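Local coordinates for BAR/IMD domain-containing adapter protein 2-like 2 (Mus musculus, PDB 3OK8) that binds phosphoinositides through its I-BAR (IMD) domain and induces planar or gently curved membrane structures, at residues A[104-109]-A[191-196]. Sequence-based numbering, arbitrary orientation.
Sequences QHMEKN and EKHLLL
In the three-helix bundle of the I-BAR (IMD) domain, near the middle of the elongated chain, helices 71-147 and 153-217 meet through H105 and K192. The backbones stay well apart, with the CA atoms of H105 and K192 9.8 Å from each other, and side chains bridge the distance. K192 bends at its second torsion (chi2 -78°) and lays its CE-NZ end across the imidazole of H105, the two side chains crossing at about a right angle. Its CE sits over one ring face, offset toward the rim, in a CH-pi contact 4.0 Å from the centroid and 19° off the normal. K192 NZ lies over the same face, 4.1 Å from both CG and CD2 of H105, and hydrogen-bonds the backbone O of D101, one turn earlier on helix 71-147. Deeper in, the methyl CE of M106 reaches obliquely to H193 CE1, a loose 4.5 Å contact between two buried residues. H193 ND1 hydrogen-bonds L189 O, and NE2 is hydrogen-bonded to Y53 OH of the second subunit. F188, a turn before K192, also meets the H105 ring; L102 of helix 71-147 and I57 on helix 5-66 of the second subunit pack on H193 at the dimer interface.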
loop_
_atom_site.group_PDB
_atom_site.type_symbol
_atom_site.label_atom_id
_atom_site.label_comp_id
_atom_site.label_asym_id
_atom_site.label_seq_id
_atom_site.Cartn_x
_atom_site.Cartn_y
_atom_site.Cartn_z
ATOM N N GLN A 104 -16.620 -8.693 7.240
ATOM C CA GLN A 104 -17.473 -9.153 8.342
ATOM C C GLN A 104 -18.864 -9.510 7.819
ATOM O O GLN A 104 -19.613 -10.288 8.429
ATOM C CB GLN A 104 -17.602 -8.087 9.427
ATOM C CG GLN A 104 -16.371 -7.903 10.293
ATOM C CD GLN A 104 -16.562 -6.807 11.336
ATOM O OE1 GLN A 104 -15.598 -6.285 11.882
ATOM N NE2 GLN A 104 -17.814 -6.455 11.613
ATOM N N HIS A 105 -19.210 -8.931 6.679
ATOM C CA HIS A 105 -20.516 -9.172 6.091
ATOM C C HIS A 105 -20.630 -10.594 5.539
ATOM O O HIS A 105 -21.606 -11.302 5.804
ATOM C CB HIS A 105 -20.798 -8.147 4.992
ATOM C CG HIS A 105 -22.250 -8.001 4.672
ATOM N ND1 HIS A 105 -22.829 -8.589 3.568
ATOM C CD2 HIS A 105 -23.245 -7.352 5.321
ATOM C CE1 HIS A 105 -24.119 -8.299 3.546
ATOM N NE2 HIS A 105 -24.396 -7.551 4.598
ATOM N N MET A 106 -19.628 -11.006 4.772
ATOM C CA MET A 106 -19.653 -12.313 4.140
ATOM C C MET A 106 -19.615 -13.455 5.148
ATOM O O MET A 106 -20.423 -14.375 5.065
ATOM C CB MET A 106 -18.525 -12.452 3.122
ATOM C CG MET A 106 -18.781 -11.718 1.815
ATOM S SD MET A 106 -17.282 -11.638 0.799
ATOM C CE MET A 106 -17.709 -10.321 -0.342
ATOM N N GLU A 107 -18.694 -13.413 6.106
ATOM C CA GLU A 107 -18.632 -14.491 7.099
ATOM C C GLU A 107 -19.876 -14.536 7.999
ATOM O O GLU A 107 -20.228 -15.585 8.538
ATOM C CB GLU A 107 -17.334 -14.420 7.917
ATOM C CG GLU A 107 -16.976 -13.029 8.434
ATOM C CD GLU A 107 -17.657 -12.692 9.758
ATOM O OE1 GLU A 107 -18.408 -13.559 10.278
ATOM O OE2 GLU A 107 -17.429 -11.562 10.274
ATOM N N LYS A 108 -20.546 -13.399 8.138
ATOM C CA LYS A 108 -21.716 -13.296 9.006
ATOM C C LYS A 108 -22.968 -13.837 8.324
ATOM O O LYS A 108 -23.914 -14.272 8.983
ATOM C CB LYS A 108 -21.945 -11.836 9.406
ATOM C CG LYS A 108 -22.392 -11.658 10.849
ATOM C CD LYS A 108 -23.251 -10.415 11.058
ATOM C CE LYS A 108 -24.127 -10.582 12.297
ATOM N NZ LYS A 108 -23.386 -11.200 13.444
ATOM N N ASN A 109 -22.963 -13.816 6.997
ATOM C CA ASN A 109 -24.156 -14.136 6.227
ATOM C C ASN A 109 -23.973 -15.306 5.262
ATOM O O ASN A 109 -24.954 -15.892 4.790
ATOM C CB ASN A 109 -24.635 -12.887 5.469
ATOM C CG ASN A 109 -25.053 -11.766 6.398
ATOM O OD1 ASN A 109 -24.355 -10.761 6.528
ATOM N ND2 ASN A 109 -26.199 -11.932 7.051
ATOM N N GLU A 191 -21.219 -4.902 -6.114
ATOM C CA GLU A 191 -21.590 -3.639 -5.464
ATOM C C GLU A 191 -20.667 -3.349 -4.280
ATOM O O GLU A 191 -20.163 -2.235 -4.139
ATOM C CB GLU A 191 -23.057 -3.640 -5.013
ATOM C CG GLU A 191 -24.073 -3.736 -6.179
ATOM C CD GLU A 191 -25.541 -3.545 -5.754
ATOM O OE1 GLU A 191 -25.873 -3.720 -4.561
ATOM O OE2 GLU A 191 -26.382 -3.232 -6.628
ATOM N N LYS A 192 -20.449 -4.349 -3.431
ATOM C CA LYS A 192 -19.554 -4.182 -2.287
ATOM C C LYS A 192 -18.150 -3.780 -2.722
ATOM O O LYS A 192 -17.472 -3.039 -2.030
ATOM C CB LYS A 192 -19.498 -5.462 -1.464
ATOM C CG LYS A 192 -20.755 -5.722 -0.668
ATOM C CD LYS A 192 -20.782 -4.854 0.566
ATOM C CE LYS A 192 -21.678 -5.468 1.624
ATOM N NZ LYS A 192 -22.012 -4.454 2.658
ATOM N N HIS A 193 -17.716 -4.267 -3.873
ATOM C CA HIS A 193 -16.389 -3.947 -4.359
ATOM C C HIS A 193 -16.355 -2.606 -5.044
ATOM O O HIS A 193 -15.297 -1.979 -5.153
ATOM C CB HIS A 193 -15.852 -5.063 -5.248
ATOM C CG HIS A 193 -15.270 -6.196 -4.463
ATOM N ND1 HIS A 193 -16.030 -7.247 -3.994
ATOM C CD2 HIS A 193 -14.011 -6.412 -4.017
ATOM C CE1 HIS A 193 -15.259 -8.076 -3.314
ATOM N NE2 HIS A 193 -14.029 -7.592 -3.310
ATOM N N LEU A 194 -17.523 -2.153 -5.479
ATOM C CA LEU A 194 -17.663 -0.796 -5.994
ATOM C C LEU A 194 -17.536 0.219 -4.855
ATOM O O LEU A 194 -16.929 1.273 -5.026
ATOM C CB LEU A 194 -19.008 -0.624 -6.696
ATOM C CG LEU A 194 -19.012 0.082 -8.054
ATOM C CD1 LEU A 194 -20.431 0.559 -8.395
ATOM C CD2 LEU A 194 -18.038 1.242 -8.090
ATOM N N LEU A 195 -18.110 -0.094 -3.696
ATOM C CA LEU A 195 -17.959 0.766 -2.524
ATOM C C LEU A 195 -16.482 0.833 -2.097
ATOM O O LEU A 195 -15.945 1.904 -1.811
ATOM C CB LEU A 195 -18.849 0.284 -1.369
ATOM C CG LEU A 195 -18.330 0.545 0.056
ATOM C CD1 LEU A 195 -18.297 2.040 0.371
ATOM C CD2 LEU A 195 -19.113 -0.223 1.130
ATOM N N LEU A 196 -15.810 -0.306 -2.065
ATOM C CA LEU A 196 -14.393 -0.281 -1.746
ATOM C C LEU A 196 -13.635 0.594 -2.741
ATOM O O LEU A 196 -12.871 1.474 -2.339
ATOM C CB LEU A 196 -13.806 -1.677 -1.735
ATOM C CG LEU A 196 -14.423 -2.742 -0.830
ATOM C CD1 LEU A 196 -13.318 -3.706 -0.448
ATOM C CD2 LEU A 196 -15.097 -2.163 0.404
#